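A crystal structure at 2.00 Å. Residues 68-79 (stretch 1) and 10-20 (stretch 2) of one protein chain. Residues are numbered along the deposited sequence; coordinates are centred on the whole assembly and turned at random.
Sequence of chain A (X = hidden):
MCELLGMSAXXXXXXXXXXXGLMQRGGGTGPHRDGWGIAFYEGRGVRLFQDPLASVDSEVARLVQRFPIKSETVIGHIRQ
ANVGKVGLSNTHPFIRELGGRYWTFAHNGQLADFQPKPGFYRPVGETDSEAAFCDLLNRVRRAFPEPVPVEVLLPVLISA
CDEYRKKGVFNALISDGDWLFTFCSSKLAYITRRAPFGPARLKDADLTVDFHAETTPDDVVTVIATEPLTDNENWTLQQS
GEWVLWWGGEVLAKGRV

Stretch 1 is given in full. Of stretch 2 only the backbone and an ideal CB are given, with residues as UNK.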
# COMPACT_ATOMS: atom_id res chain seq x y z
N PRO A 68 -4.10 -15.64 -1.45
CA PRO A 68 -5.51 -16.04 -1.33
C PRO A 68 -6.29 -14.81 -0.85
O PRO A 68 -6.22 -14.45 0.32
CB PRO A 68 -5.47 -17.13 -0.25
CG PRO A 68 -4.09 -17.69 -0.38
CD PRO A 68 -3.26 -16.44 -0.55
N ILE A 69 -6.91 -14.11 -1.78
CA ILE A 69 -7.68 -12.91 -1.49
C ILE A 69 -9.09 -13.24 -1.01
O ILE A 69 -9.75 -14.14 -1.53
CB ILE A 69 -7.78 -12.00 -2.74
CG1 ILE A 69 -6.38 -11.62 -3.24
CG2 ILE A 69 -8.59 -10.76 -2.42
CD1 ILE A 69 -6.39 -10.73 -4.47
N LYS A 70 -9.55 -12.49 -0.01
CA LYS A 70 -10.89 -12.68 0.54
C LYS A 70 -11.31 -11.40 1.26
O LYS A 70 -10.91 -11.16 2.40
CB LYS A 70 -10.88 -13.87 1.51
CG LYS A 70 -12.25 -14.38 1.87
CD LYS A 70 -12.20 -15.36 3.04
CE LYS A 70 -11.53 -16.68 2.67
NZ LYS A 70 -12.36 -17.52 1.76
N SER A 71 -12.11 -10.58 0.59
CA SER A 71 -12.57 -9.32 1.17
C SER A 71 -14.00 -8.93 0.81
O SER A 71 -14.69 -9.62 0.06
CB SER A 71 -11.63 -8.18 0.78
OG SER A 71 -11.42 -8.14 -0.61
N GLU A 72 -14.46 -7.83 1.42
CA GLU A 72 -15.80 -7.31 1.18
C GLU A 72 -15.76 -6.12 0.24
O GLU A 72 -16.77 -5.78 -0.36
CB GLU A 72 -16.44 -6.87 2.49
CG GLU A 72 -16.59 -7.98 3.51
CD GLU A 72 -17.41 -7.56 4.73
OE1 GLU A 72 -18.28 -8.34 5.14
OE2 GLU A 72 -17.19 -6.46 5.27
N THR A 73 -14.58 -5.52 0.08
CA THR A 73 -14.41 -4.35 -0.78
C THR A 73 -13.15 -4.43 -1.64
O THR A 73 -12.03 -4.47 -1.13
CB THR A 73 -14.36 -3.04 0.06
OG1 THR A 73 -15.45 -3.02 0.99
CG2 THR A 73 -14.45 -1.82 -0.85
N VAL A 74 -13.36 -4.39 -2.95
CA VAL A 74 -12.27 -4.47 -3.90
C VAL A 74 -12.40 -3.37 -4.94
O VAL A 74 -13.48 -3.16 -5.48
CB VAL A 74 -12.28 -5.82 -4.64
CG1 VAL A 74 -11.20 -5.85 -5.72
CG2 VAL A 74 -12.10 -6.96 -3.65
N ILE A 75 -11.32 -2.63 -5.16
CA ILE A 75 -11.29 -1.57 -6.16
C ILE A 75 -10.04 -1.82 -7.00
O ILE A 75 -8.95 -1.98 -6.47
CB ILE A 75 -11.21 -0.14 -5.55
CG1 ILE A 75 -12.57 0.30 -5.01
CG2 ILE A 75 -10.76 0.87 -6.60
CD1 ILE A 75 -12.61 1.75 -4.62
N GLY A 76 -10.21 -1.83 -8.32
CA GLY A 76 -9.08 -2.05 -9.20
C GLY A 76 -9.23 -1.35 -10.53
O GLY A 76 -10.32 -0.90 -10.90
N HIS A 77 -8.11 -1.22 -11.23
CA HIS A 77 -8.08 -0.58 -12.54
C HIS A 77 -7.09 -1.34 -13.40
O HIS A 77 -5.88 -1.31 -13.16
CB HIS A 77 -7.61 0.86 -12.44
CG HIS A 77 -7.85 1.72 -13.64
ND1 HIS A 77 -8.07 1.19 -14.90
CD2 HIS A 77 -7.89 3.06 -13.79
CE1 HIS A 77 -8.24 2.17 -15.76
NE2 HIS A 77 -8.14 3.32 -15.12
N ILE A 78 -7.61 -2.05 -14.40
CA ILE A 78 -6.78 -2.85 -15.29
C ILE A 78 -6.61 -2.14 -16.64
O ILE A 78 -7.46 -1.33 -17.03
CB ILE A 78 -7.42 -4.24 -15.51
CG1 ILE A 78 -7.82 -4.86 -14.17
CG2 ILE A 78 -6.46 -5.17 -16.25
CD1 ILE A 78 -6.69 -5.02 -13.18
N ARG A 79 -5.53 -2.44 -17.34
CA ARG A 79 -5.24 -1.85 -18.65
C ARG A 79 -5.42 -0.34 -18.67
O ARG A 79 -6.20 0.21 -19.44
CB ARG A 79 -6.08 -2.51 -19.75
CG ARG A 79 -5.66 -3.95 -20.06
CD ARG A 79 -6.36 -4.53 -21.30
NE ARG A 79 -7.80 -4.65 -21.12
CZ ARG A 79 -8.69 -3.82 -21.66
NH1 ARG A 79 -9.99 -4.01 -21.45
NH2 ARG A 79 -8.30 -2.80 -22.41
N UNK A 10 -21.17 -8.72 1.48
CA UNK A 10 -21.56 -8.68 2.89
C UNK A 10 -20.88 -9.74 3.77
O UNK A 10 -21.20 -9.88 4.95
CB UNK A 10 -23.08 -8.85 2.99
N UNK A 11 -19.91 -10.44 3.17
CA UNK A 11 -19.11 -11.46 3.83
C UNK A 11 -17.79 -11.45 3.09
O UNK A 11 -17.74 -11.03 1.93
CB UNK A 11 -19.78 -12.84 3.82
N UNK A 12 -16.68 -11.81 3.76
CA UNK A 12 -15.40 -11.81 3.03
C UNK A 12 -15.41 -12.91 1.95
O UNK A 12 -15.42 -14.10 2.26
CB UNK A 12 -14.23 -12.02 3.99
N UNK A 13 -15.42 -12.51 0.68
CA UNK A 13 -15.48 -13.49 -0.42
C UNK A 13 -14.20 -13.61 -1.24
O UNK A 13 -13.42 -12.66 -1.37
CB UNK A 13 -16.63 -13.12 -1.36
N UNK A 14 -13.99 -14.81 -1.78
CA UNK A 14 -12.83 -15.12 -2.60
C UNK A 14 -12.89 -14.49 -3.99
O UNK A 14 -13.96 -14.42 -4.60
CB UNK A 14 -12.69 -16.64 -2.73
N UNK A 15 -11.73 -14.04 -4.46
CA UNK A 15 -11.59 -13.43 -5.79
C UNK A 15 -10.21 -13.83 -6.33
O UNK A 15 -9.19 -13.37 -5.83
CB UNK A 15 -11.75 -11.91 -5.73
N UNK A 16 -10.17 -14.72 -7.31
CA UNK A 16 -8.89 -15.12 -7.87
C UNK A 16 -8.60 -14.40 -9.18
O UNK A 16 -9.40 -14.45 -10.12
CB UNK A 16 -8.86 -16.63 -8.09
N UNK A 17 -7.52 -13.64 -9.19
CA UNK A 17 -7.12 -12.95 -10.40
C UNK A 17 -6.09 -13.83 -11.07
O UNK A 17 -5.16 -14.30 -10.43
CB UNK A 17 -6.57 -11.55 -10.11
N UNK A 18 -6.30 -14.06 -12.36
CA UNK A 18 -5.38 -14.86 -13.15
C UNK A 18 -5.02 -14.03 -14.37
O UNK A 18 -5.86 -13.82 -15.25
CB UNK A 18 -5.98 -16.21 -13.54
N UNK A 19 -3.84 -13.42 -14.34
CA UNK A 19 -3.37 -12.67 -15.49
C UNK A 19 -2.79 -13.69 -16.47
O UNK A 19 -1.95 -14.52 -16.08
CB UNK A 19 -2.34 -11.61 -15.09
N UNK A 20 -3.33 -13.73 -17.68
CA UNK A 20 -2.79 -14.65 -18.67
C UNK A 20 -1.37 -14.16 -18.94
O UNK A 20 -1.16 -12.95 -19.14
CB UNK A 20 -3.64 -14.70 -19.94

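Position 10 has phi/psi of -102/8, and its CB points away from stretch 1, so the backbone leaves the choice wide; a polar residue would be one option. It is Asn10, in rotamer p, with its amide group hydrogen-bonded elsewhere in the structure. Position 11, at -152/151, also directs CB away; its ideal CB lies 4.9 Å from Glu72 OE1. The residue is Val11. Its N is 3.3 Å from Glu72 OE1, but the angle is too poor for a hydrogen bond.

At position 12 phi is -67, within the range of proline, and CB points sideways, 3.7 Å from Lys70 CG. A compact apolar side chain could lie against the lysine's methylenes, and proline is one candidate among several. Pro12 is found, its CB 3.9 Å from Lys70 CG.

Position 13 pairs with Ser71 in antiparallel register. Its N donates to Ser71 O (3.0 Å, 162°), and Ser71 N donates to its O (3.1 Å, 137°). An amide hydrogen is therefore needed, which argues against proline, while CB leaves on the same sheet face as the Ser71 side chain. It is Thr13, with chi1 of 93° between wells.

Position 14 sends CB to the face that carries Lys70, and the ideal CB is 4.6 Å from Lys70 NZ. An acid fits best; an amide or hydroxyl could also accept from the ammonium. Asp14 forms the salt bridge, with Lys70 NZ 2.9 Å from its OD1 and 3.0 Å from its OD2, although both hydrogen bonds are weak. Lysine chi3 and chi4, both m, curl the chain back to the carboxylate.

At position 15 CB points sideways, with Ile69 CG2 at 4.7 Å and Val74 CG2 at 5.4 Å from the ideal CB. These methyls call for an aliphatic side chain: valine, leucine, isoleucine or methionine. Ile15, in rotamer mt, extends CD1 to 3.4 Å from Val74 CG2.

Position 16 has no atom of stretch 1 within 5.5 Å of its ideal CB, so many residues would serve; it is Val16.

Position 17 points toward stretch 1, yet its ideal CB also has nothing within 5.5 Å. Bridging that space takes a long apolar or aromatic group. Phe17 does so, its CD1 4.4 Å from Ile69 CD1.

Position 19 points sideways, its CA 10.4 Å from Ile78 CA, so only a long side chain could make contact. Phe19 brings CZ to 4.2 Å from Ile78 CD1. Positions 18 and 20 are out of reach and unconstrained here; they are Ser18 and Thr20.

Stretch 2 10-20: NVPTDIVFSFT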
# COMPACT_ATOMS: atom_id res chain seq x y z
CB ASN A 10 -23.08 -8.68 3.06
CG ASN A 10 -23.75 -9.95 2.58
OD1 ASN A 10 -23.10 -10.91 2.19
ND2 ASN A 10 -25.08 -9.96 2.64
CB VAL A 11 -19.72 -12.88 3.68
CG1 VAL A 11 -20.88 -13.05 4.60
CG2 VAL A 11 -20.13 -13.13 2.24
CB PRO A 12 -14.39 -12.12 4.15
CG PRO A 12 -15.06 -11.55 5.38
CD PRO A 12 -16.47 -12.02 5.20
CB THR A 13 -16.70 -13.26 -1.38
OG1 THR A 13 -16.33 -12.44 -2.49
CG2 THR A 13 -17.86 -12.61 -0.66
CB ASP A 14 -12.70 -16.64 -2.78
CG ASP A 14 -12.31 -17.34 -1.50
OD1 ASP A 14 -11.28 -16.96 -0.90
OD2 ASP A 14 -13.04 -18.27 -1.10
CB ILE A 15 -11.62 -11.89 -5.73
CG1 ILE A 15 -12.86 -11.40 -5.01
CG2 ILE A 15 -11.64 -11.32 -7.13
CD1 ILE A 15 -13.00 -9.90 -5.02
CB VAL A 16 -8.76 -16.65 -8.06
CG1 VAL A 16 -9.12 -17.39 -6.79
CG2 VAL A 16 -9.62 -17.13 -9.20
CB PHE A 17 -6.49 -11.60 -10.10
CG PHE A 17 -7.48 -10.53 -9.78
CD1 PHE A 17 -8.04 -10.45 -8.51
CD2 PHE A 17 -7.85 -9.60 -10.75
CE1 PHE A 17 -8.97 -9.45 -8.21
CE2 PHE A 17 -8.77 -8.60 -10.46
CZ PHE A 17 -9.33 -8.52 -9.18
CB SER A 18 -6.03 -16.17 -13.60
OG SER A 18 -6.25 -17.07 -12.52
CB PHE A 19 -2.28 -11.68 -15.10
CG PHE A 19 -2.80 -10.42 -14.48
CD1 PHE A 19 -3.08 -9.31 -15.27
CD2 PHE A 19 -3.03 -10.35 -13.11
CE1 PHE A 19 -3.58 -8.14 -14.71
CE2 PHE A 19 -3.54 -9.19 -12.53
CZ PHE A 19 -3.81 -8.08 -13.33
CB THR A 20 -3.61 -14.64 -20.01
OG1 THR A 20 -4.93 -15.15 -19.80
CG2 THR A 20 -2.91 -15.50 -21.08
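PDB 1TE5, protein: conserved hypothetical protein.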